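Local atomic coordinates of DNA-(apurinic or apyrimidinic site) endonuclease 2 (Xenopus laevis, PDB entry 6WCD), a protein that acts in DNA base excision repair as a weak apurinic/apyrimidinic endonuclease and as a 3'-5' exonuclease that probably uses two magnesium or manganese ions. Residues I11-D23 / D43-F56. Sequence-based numbering, arbitrary orientation.
With BU1 (1,4-butanediol), chain F; EDO (1,2-ethanediol), chain E.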
ATOM      1  N   ILE A  11       6.898 -10.991   6.582  1.00 12.31           N
ATOM      2  CA  ILE A  11       6.290 -12.181   5.979  1.00 11.28           C
ATOM      3  C   ILE A  11       6.665 -13.439   6.733  1.00 12.98           C
ATOM      4  O   ILE A  11       5.817 -14.264   7.081  1.00 14.84           O
ATOM      5  CB  ILE A  11       6.668 -12.300   4.505  1.00 12.44           C
ATOM      6  CG1 ILE A  11       5.976 -11.218   3.687  1.00 12.91           C
ATOM      7  CG2 ILE A  11       6.297 -13.673   3.941  1.00 15.18           C
ATOM      8  CD1 ILE A  11       6.436 -11.155   2.224  1.00 13.51           C
ATOM      9  N   ARG A  12       7.949 -13.637   6.987  1.00 14.00           N
ATOM     10  CA  ARG A  12       8.420 -14.822   7.702  1.00 15.22           C
ATOM     11  C   ARG A  12       7.867 -14.892   9.125  1.00 18.24           C
ATOM     12  O   ARG A  12       7.583 -15.987   9.627  1.00 17.88           O
ATOM     13  CB  ARG A  12       9.941 -14.846   7.720  1.00 20.01           C
ATOM     14  CG  ARG A  12      10.595 -15.184   6.360  1.00 18.24           C
ATOM     15  CD  ARG A  12      10.355 -16.601   6.049  1.00 19.46           C
ATOM     16  NE  ARG A  12      11.080 -17.076   4.869  1.00 17.05           N
ATOM     17  CZ  ARG A  12      11.231 -18.359   4.619  1.00 18.12           C
ATOM     18  NH1 ARG A  12      10.717 -19.277   5.440  1.00 17.84           N
ATOM     19  NH2 ARG A  12      11.982 -18.758   3.581  1.00 20.21           N
ATOM     20  N   ALA A  13       7.712 -13.736   9.791  1.00 17.64           N
ATOM     21  CA  ALA A  13       7.320 -13.696  11.197  1.00 17.24           C
ATOM     22  C   ALA A  13       5.878 -14.167  11.438  1.00 16.83           C
ATOM     23  O   ALA A  13       5.526 -14.468  12.587  1.00 18.99           O
ATOM     24  CB  ALA A  13       7.520 -12.273  11.687  1.00 18.11           C
ATOM     25  N   THR A  14       5.058 -14.263  10.410  1.00 15.75           N
ATOM     26  CA  THR A  14       3.727 -14.833  10.596  1.00 17.10           C
ATOM     27  C   THR A  14       3.763 -16.311  10.951  1.00 18.65           C
ATOM     28  O   THR A  14       2.803 -16.823  11.531  1.00 20.38           O
ATOM     29  CB  THR A  14       2.862 -14.677   9.348  1.00 18.83           C
ATOM     30  OG1 THR A  14       3.466 -15.399   8.242  1.00 18.24           O
ATOM     31  CG2 THR A  14       2.691 -13.243   8.978  1.00 17.22           C
ATOM     32  N   ARG A  15       4.870 -17.012  10.642  1.00 16.79           N
ATOM     33  CA  ARG A  15       5.045 -18.429  10.916  1.00 18.90           C
ATOM     34  C   ARG A  15       3.976 -19.293  10.254  1.00 17.53           C
ATOM     35  O   ARG A  15       3.633 -20.376  10.754  1.00 21.11           O
ATOM     36  CB  ARG A  15       5.136 -18.691  12.420  1.00 22.46           C
ATOM     37  CG  ARG A  15       6.315 -17.949  13.084  1.00 26.78           C
ATOM     38  CD  ARG A  15       7.657 -18.287  12.405  1.00 25.06           C
ATOM     39  NE  ARG A  15       8.788 -17.635  13.052  1.00 29.25           N
ATOM     40  CZ  ARG A  15       9.469 -18.159  14.052  1.00 38.18           C
ATOM     41  NH1 ARG A  15       9.172 -19.377  14.506  1.00 37.47           N
ATOM     42  NH2 ARG A  15      10.470 -17.458  14.569  1.00 39.50           N
ATOM     43  N   VAL A  16       3.479 -18.827   9.120  1.00 18.74           N
ATOM     44  CA  VAL A  16       2.590 -19.593   8.251  1.00 18.68           C
ATOM     45  C   VAL A  16       3.162 -19.506   6.838  1.00 18.10           C
ATOM     46  O   VAL A  16       3.682 -18.453   6.451  1.00 19.98           O
ATOM     47  CB  VAL A  16       1.151 -19.030   8.285  1.00 21.66           C
ATOM     48  CG1 VAL A  16       0.237 -19.810   7.375  1.00 19.97           C
ATOM     49  CG2 VAL A  16       0.613 -19.074   9.697  1.00 26.47           C
ATOM     50  N   GLY A  17       3.042 -20.590   6.079  1.00 18.62           N
ATOM     51  CA  GLY A  17       3.442 -20.525   4.686  1.00 16.36           C
ATOM     52  C   GLY A  17       2.681 -19.432   3.951  1.00 18.56           C
ATOM     53  O   GLY A  17       1.481 -19.239   4.149  1.00 17.41           O
ATOM     54  N   LEU A  18       3.391 -18.704   3.080  1.00 16.67           N
ATOM     55  CA  LEU A  18       2.774 -17.554   2.458  1.00 13.25           C
ATOM     56  C   LEU A  18       1.661 -17.944   1.483  1.00 15.03           C
ATOM     57  O   LEU A  18       0.641 -17.229   1.429  1.00 15.91           O
ATOM     58  CB  LEU A  18       3.847 -16.688   1.796  1.00 16.18           C
ATOM     59  CG  LEU A  18       3.382 -15.377   1.226  1.00 16.75           C
ATOM     60  CD1 LEU A  18       2.715 -14.486   2.236  1.00 17.87           C
ATOM     61  CD2 LEU A  18       4.565 -14.704   0.532  1.00 18.13           C
ATOM     62  N   LYS A  19       1.753 -19.074   0.771  1.00 16.39           N
ATOM     63  CA  LYS A  19       0.656 -19.452  -0.098  1.00 16.95           C
ATOM     64  C   LYS A  19      -0.638 -19.606   0.682  1.00 17.84           C
ATOM     65  O   LYS A  19      -1.693 -19.109   0.273  1.00 16.89           O
ATOM     66  CB  LYS A  19       0.969 -20.744  -0.852  1.00 20.48           C
ATOM     67  CG  LYS A  19      -0.130 -21.068  -1.862  1.00 22.30           C
ATOM     68  CD  LYS A  19       0.271 -22.197  -2.758  1.00 32.22           C
ATOM     69  CE  LYS A  19      -0.770 -22.412  -3.848  1.00 41.79           C
ATOM     70  NZ  LYS A  19      -2.129 -22.592  -3.287  1.00 53.59           N
ATOM     71  N   GLU A  20      -0.571 -20.297   1.828  1.00 17.30           N
ATOM     72  CA  GLU A  20      -1.757 -20.498   2.654  1.00 16.88           C
ATOM     73  C   GLU A  20      -2.320 -19.145   3.085  1.00 15.01           C
ATOM     74  O   GLU A  20      -3.535 -18.908   2.998  1.00 17.19           O
ATOM     75  CB  GLU A  20      -1.411 -21.363   3.872  1.00 19.82           C
ATOM     76  CG  GLU A  20      -2.513 -21.464   4.892  1.00 25.02           C
ATOM     77  CD  GLU A  20      -2.157 -22.330   6.111  1.00 48.21           C
ATOM     78  OE1 GLU A  20      -1.157 -23.082   6.073  1.00 37.52           O
ATOM     79  OE2 GLU A  20      -2.887 -22.243   7.122  1.00 45.79           O
ATOM     80  N   THR A  21      -1.447 -18.245   3.583  1.00 14.79           N
ATOM     81  CA  THR A  21      -1.908 -16.928   4.009  1.00 14.47           C
ATOM     82  C   THR A  21      -2.566 -16.168   2.877  1.00 12.81           C
ATOM     83  O   THR A  21      -3.689 -15.662   3.043  1.00 16.02           O
ATOM     84  CB  THR A  21      -0.708 -16.165   4.567  1.00 15.57           C
ATOM     85  OG1 THR A  21      -0.230 -16.874   5.722  1.00 17.92           O
ATOM     86  CG2 THR A  21      -1.051 -14.713   4.909  1.00 18.02           C
ATOM     87  N   LEU A  22      -1.914 -16.077   1.716  1.00 13.24           N
ATOM     88  CA  LEU A  22      -2.494 -15.289   0.633  1.00 13.13           C
ATOM     89  C   LEU A  22      -3.811 -15.888   0.160  1.00 14.43           C
ATOM     90  O   LEU A  22      -4.795 -15.165  -0.025  1.00 14.48           O
ATOM     91  CB  LEU A  22      -1.526 -15.167  -0.560  1.00 15.52           C
ATOM     92  CG  LEU A  22      -0.221 -14.443  -0.303  1.00 13.95           C
ATOM     93  CD1 LEU A  22       0.619 -14.477  -1.586  1.00 16.62           C
ATOM     94  CD2 LEU A  22      -0.470 -13.026   0.135  1.00 15.54           C
ATOM     95  N   ASP A  23      -3.859 -17.213  -0.041  1.00 14.79           N
ATOM     96  CA  ASP A  23      -5.119 -17.824  -0.478  1.00 14.93           C
ATOM     97  C   ASP A  23      -6.246 -17.518   0.498  1.00 17.45           C
ATOM     98  O   ASP A  23      -7.393 -17.309   0.087  1.00 17.62           O
ATOM     99  CB  ASP A  23      -4.914 -19.320  -0.617  1.00 16.89           C
ATOM    100  CG  ASP A  23      -4.052 -19.716  -1.843  1.00 26.67           C
ATOM    101  OD1 ASP A  23      -3.672 -18.859  -2.662  1.00 23.08           O
ATOM    102  OD2 ASP A  23      -3.760 -20.927  -2.001  1.00 23.78           O
ATOM    103  N   ASP A  43      15.294 -14.839  -0.256  1.00 16.40           N
ATOM    104  CA  ASP A  43      14.086 -15.462   0.319  1.00 15.10           C
ATOM    105  C   ASP A  43      13.063 -15.746  -0.764  1.00 15.06           C
ATOM    106  O   ASP A  43      12.012 -15.115  -0.867  1.00 15.57           O
ATOM    107  CB  ASP A  43      13.513 -14.602   1.438  1.00 15.93           C
ATOM    108  CG  ASP A  43      12.541 -15.374   2.290  1.00 19.41           C
ATOM    109  OD1 ASP A  43      12.313 -16.562   1.925  1.00 21.27           O
ATOM    110  OD2 ASP A  43      11.992 -14.792   3.272  1.00 18.39           O
ATOM    111  N   GLU A  44      13.376 -16.772  -1.553  1.00 15.59           N
ATOM    112  CA  GLU A  44      12.514 -17.158  -2.658  1.00 15.63           C
ATOM    113  C   GLU A  44      11.137 -17.549  -2.172  1.00 17.70           C
ATOM    114  O   GLU A  44      10.146 -17.161  -2.816  1.00 16.16           O
ATOM    115  CB  GLU A  44      13.176 -18.292  -3.433  1.00 18.70           C
ATOM    116  CG  GLU A  44      12.459 -18.572  -4.736  1.00 20.81           C
ATOM    117  CD  GLU A  44      13.021 -19.808  -5.428  1.00 64.44           C
ATOM    118  OE1 GLU A  44      13.196 -20.837  -4.745  1.00 75.02           O
ATOM    119  OE2 GLU A  44      13.292 -19.745  -6.644  1.00 76.58           O
ATOM    120  N   PRO A  45      10.980 -18.263  -1.063  1.00 15.18           N
ATOM    121  CA  PRO A  45       9.605 -18.640  -0.655  1.00 16.18           C
ATOM    122  C   PRO A  45       8.734 -17.464  -0.301  1.00 19.81           C
ATOM    123  O   PRO A  45       7.515 -17.587  -0.394  1.00 19.78           O
ATOM    124  CB  PRO A  45       9.842 -19.555   0.551  1.00 17.17           C
ATOM    125  CG  PRO A  45      11.215 -20.161   0.294  1.00 21.01           C
ATOM    126  CD  PRO A  45      12.014 -18.991  -0.312  1.00 17.95           C
ATOM    127  N   SER A  46       9.290 -16.345   0.157  1.00 15.22           N
ATOM    128  CA  SER A  46       8.493 -15.183   0.489  1.00 13.42           C
ATOM    129  C   SER A  46       8.188 -14.360  -0.739  1.00 17.35           C
ATOM    130  O   SER A  46       7.264 -13.545  -0.688  1.00 17.40           O
ATOM    131  CB  SER A  46       9.214 -14.354   1.532  1.00 16.23           C
ATOM    132  OG  SER A  46       9.309 -15.037   2.766  1.00 18.02           O
ATOM    133  N   ALA A  47       8.932 -14.506  -1.804  1.00 15.35           N
ATOM    134  CA  ALA A  47       8.772 -13.665  -2.990  1.00 17.93           C
ATOM    135  C   ALA A  47       7.984 -14.340  -4.088  1.00 21.45           C
ATOM    136  O   ALA A  47       7.219 -13.658  -4.785  1.00 27.15           O
ATOM    137  CB  ALA A  47      10.143 -13.257  -3.520  1.00 24.32           C
ATOM    138  N   ILE A  48       8.139 -15.637  -4.290  1.00 16.89           N
ATOM    139  CA  ILE A  48       7.532 -16.359  -5.400  1.00 18.47           C
ATOM    140  C   ILE A  48       6.550 -17.353  -4.812  1.00 20.67           C
ATOM    141  O   ILE A  48       6.940 -18.298  -4.102  1.00 20.65           O
ATOM    142  CB  ILE A  48       8.597 -17.018  -6.279  1.00 24.66           C
ATOM    143  CG1 ILE A  48       9.398 -15.887  -6.946  1.00 25.14           C
ATOM    144  CG2 ILE A  48       7.936 -17.843  -7.401  1.00 28.19           C
ATOM    145  CD1 ILE A  48      10.542 -16.336  -7.768  1.00 31.24           C
ATOM    146  N   VAL A  49       5.255 -17.133  -5.066  1.00 18.36           N
ATOM    147  CA  VAL A  49       4.213 -17.978  -4.528  1.00 16.62           C
ATOM    148  C   VAL A  49       3.385 -18.540  -5.677  1.00 17.15           C
ATOM    149  O   VAL A  49       2.930 -17.771  -6.546  1.00 17.23           O
ATOM    150  CB  VAL A  49       3.309 -17.160  -3.565  1.00 15.61           C
ATOM    151  CG1 VAL A  49       2.259 -18.034  -3.000  1.00 19.41           C
ATOM    152  CG2 VAL A  49       4.145 -16.558  -2.443  1.00 18.09           C
ATOM    153  N   GLU A  50       3.144 -19.828  -5.634  1.00 17.42           N
ATOM    154  CA  GLU A  50       2.330 -20.499  -6.656  1.00 20.27           C
ATOM    155  C   GLU A  50       0.966 -19.828  -6.765  1.00 20.40           C
ATOM    156  O   GLU A  50       0.285 -19.626  -5.758  1.00 18.57           O
ATOM    157  CB  GLU A  50       2.147 -21.968  -6.306  1.00 23.23           C
ATOM    158  CG  GLU A  50       1.398 -22.733  -7.377  1.00 28.66           C
ATOM    159  CD  GLU A  50       1.045 -24.146  -6.933  1.00 67.61           C
ATOM    160  OE1 GLU A  50       1.721 -24.667  -6.022  1.00 67.79           O
ATOM    161  OE2 GLU A  50       0.081 -24.721  -7.485  1.00 77.55           O
ATOM    162  N   GLY A  51       0.549 -19.526  -8.003  1.00 18.58           N
ATOM    163  CA  GLY A  51      -0.708 -18.864  -8.229  1.00 16.70           C
ATOM    164  C   GLY A  51      -0.674 -17.345  -8.254  1.00 15.95           C
ATOM    165  O   GLY A  51      -1.719 -16.712  -8.476  1.00 18.05           O
ATOM    166  N   TYR A  52       0.472 -16.731  -8.017  1.00 15.41           N
ATOM    167  CA  TYR A  52       0.573 -15.293  -8.004  1.00 13.58           C
ATOM    168  C   TYR A  52       1.796 -14.851  -8.777  1.00 13.50           C
ATOM    169  O   TYR A  52       2.788 -15.591  -8.887  1.00 16.31           O
ATOM    170  CB  TYR A  52       0.729 -14.719  -6.595  1.00 13.76           C
ATOM    171  CG  TYR A  52      -0.430 -15.067  -5.676  1.00 13.08           C
ATOM    172  CD1 TYR A  52      -0.435 -16.285  -5.015  1.00 14.90           C
ATOM    173  CD2 TYR A  52      -1.526 -14.231  -5.531  1.00 13.56           C
ATOM    174  CE1 TYR A  52      -1.506 -16.659  -4.178  1.00 17.16           C
ATOM    175  CE2 TYR A  52      -2.627 -14.611  -4.695  1.00 14.02           C
ATOM    176  CZ  TYR A  52      -2.577 -15.817  -4.050  1.00 15.60           C
ATOM    177  OH  TYR A  52      -3.690 -16.163  -3.273  1.00 17.57           O
ATOM    178  N   ASN A  53       1.726 -13.636  -9.323  1.00 13.51           N
ATOM    179  CA  ASN A  53       2.894 -12.934  -9.828  1.00 12.76           C
ATOM    180  C   ASN A  53       3.083 -11.721  -8.942  1.00 14.09           C
ATOM    181  O   ASN A  53       2.109 -11.018  -8.625  1.00 13.93           O
ATOM    182  CB  ASN A  53       2.802 -12.572 -11.318  1.00 13.41           C
ATOM    183  CG  ASN A  53       1.539 -11.846 -11.747  1.00 14.43           C
ATOM    184  OD1 ASN A  53       1.556 -10.616 -11.983  1.00 16.26           O
ATOM    185  ND2 ASN A  53       0.449 -12.572 -11.884  1.00 18.58           N
ATOM    186  N   SER A  54       4.308 -11.499  -8.478  1.00 12.49           N
ATOM    187  CA  SER A  54       4.523 -10.504  -7.437  1.00 11.54           C
ATOM    188  C   SER A  54       5.579  -9.487  -7.795  1.00 11.57           C
ATOM    189  O   SER A  54       6.468  -9.734  -8.597  1.00 13.27           O
ATOM    190  CB  SER A  54       4.894 -11.165  -6.120  1.00 14.00           C
ATOM    191  OG  SER A  54       6.193 -11.802  -6.198  1.00 15.50           O
ATOM    192  N   TYR A  55       5.469  -8.346  -7.113  1.00 11.32           N
ATOM    193  CA  TYR A  55       6.227  -7.113  -7.371  1.00 10.05           C
ATOM    194  C   TYR A  55       6.636  -6.538  -6.032  1.00 10.83           C
ATOM    195  O   TYR A  55       5.794  -6.109  -5.257  1.00 11.60           O
ATOM    196  CB  TYR A  55       5.380  -6.114  -8.187  1.00 12.95           C
ATOM    197  CG  TYR A  55       4.820  -6.798  -9.418  1.00 11.87           C
ATOM    198  CD1 TYR A  55       5.557  -6.831 -10.608  1.00 12.65           C
ATOM    199  CD2 TYR A  55       3.638  -7.551  -9.345  1.00 12.84           C
ATOM    200  CE1 TYR A  55       5.144  -7.578 -11.705  1.00 13.92           C
ATOM    201  CE2 TYR A  55       3.221  -8.307 -10.417  1.00 11.60           C
ATOM    202  CZ  TYR A  55       3.979  -8.311 -11.598  1.00 12.55           C
ATOM    203  OH  TYR A  55       3.616  -9.069 -12.682  1.00 15.26           O
ATOM    204  N   PHE A  56       7.931  -6.526  -5.779  1.00 12.72           N
ATOM    205  CA  PHE A  56       8.487  -6.105  -4.488  1.00 11.92           C
ATOM    206  C   PHE A  56       9.248  -4.811  -4.665  1.00 12.45           C
ATOM    207  O   PHE A  56       9.909  -4.598  -5.702  1.00 15.67           O
ATOM    208  CB  PHE A  56       9.465  -7.139  -3.908  1.00 11.40           C
ATOM    209  CG  PHE A  56       8.823  -8.268  -3.161  1.00 12.99           C
ATOM    210  CD1 PHE A  56       7.982  -9.148  -3.746  1.00 13.49           C
ATOM    211  CD2 PHE A  56       9.132  -8.443  -1.830  1.00 13.04           C
ATOM    212  CE1 PHE A  56       7.392 -10.195  -3.024  1.00 13.33           C
ATOM    213  CE2 PHE A  56       8.576  -9.457  -1.107  1.00 13.53           C
ATOM    214  CZ  PHE A  56       7.727 -10.378  -1.716  1.00 12.96           C
TER
HETATM  215  C1  BU1 F 405      12.461 -13.927  10.512  1.00 53.30           C
HETATM  216  C2  BU1 F 405      11.198 -14.436  11.238  1.00 45.68           C
HETATM  217  C3  BU1 F 405      10.923 -13.550  12.455  1.00 65.72           C
HETATM  218  C4  BU1 F 405      10.230 -14.329  13.577  1.00 69.01           C
HETATM  219  O5  BU1 F 405      12.715 -14.580   9.276  1.00 31.80           O
HETATM  220  O6  BU1 F 405       9.565 -13.442  14.452  1.00 66.51           O
HETATM  221  C1  EDO E 404      -3.306 -22.380  -6.962  1.00 65.38           C
HETATM  222  O1  EDO E 404      -2.769 -23.500  -6.244  1.00 71.12           O
HETATM  223  C2  EDO E 404      -2.471 -22.139  -8.215  1.00 72.87           C
HETATM  224  O2  EDO E 404      -3.221 -21.344  -9.146  1.00 74.85           O
HETATM  225  O   HOH W   1      -2.352 -19.941  -4.864  1.00 35.71           O
HETATM  226  O   HOH W   2      -6.204 -14.884  -2.412  1.00 17.78           O
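I11 lays CG2 3.5 Å from S46 OG, while the CG1 branch carries CD1 to 4.2 Å from F56 CZ. R12 grips D43 side-on with two nitrogens: NE donates to OD2 (2.9 Å, 166° at the hydrogen) and NH2 to OD1 (2.8 Å). The guanidinium and carboxylate planes lie 19° apart, and both oxygens are met on their syn sides, though somewhat out of the carboxylate plane. S46 OG also donates to D43 OD2, from above that plane, so OD2 accepts two hydrogen bonds and the carboxylate three in all.

L18, the first residue of helix 18-25, crosses V49 of the opposing loop at about a right angle. L18 CD2 rests 3.5 Å from V49 CG2 and presses on the carbonyl of S46, a buried oxygen without a polar partner. K19 passes its aliphatic chain over V49 CG1 and E50; the bend at chi4 (-54°) turns NZ back to a salt bridge with D23 OD2. L22 puts CD1 over the centre of one face of the Y52 ring, a CH-pi contact. D23 OD1 accepts from Y52 OH (2.8 Å) through its anti lone pair, and a water donates to both D23 OD1 and E50 O.

L18, K19, L22 and D23 thus pack on residues 46-52, while F71 of strand 68-72, touched by L18 and L22, places the helix on the six-stranded sheet of the catalytic domain, with its DNase I-like (endonuclease/exonuclease/phosphatase) fold.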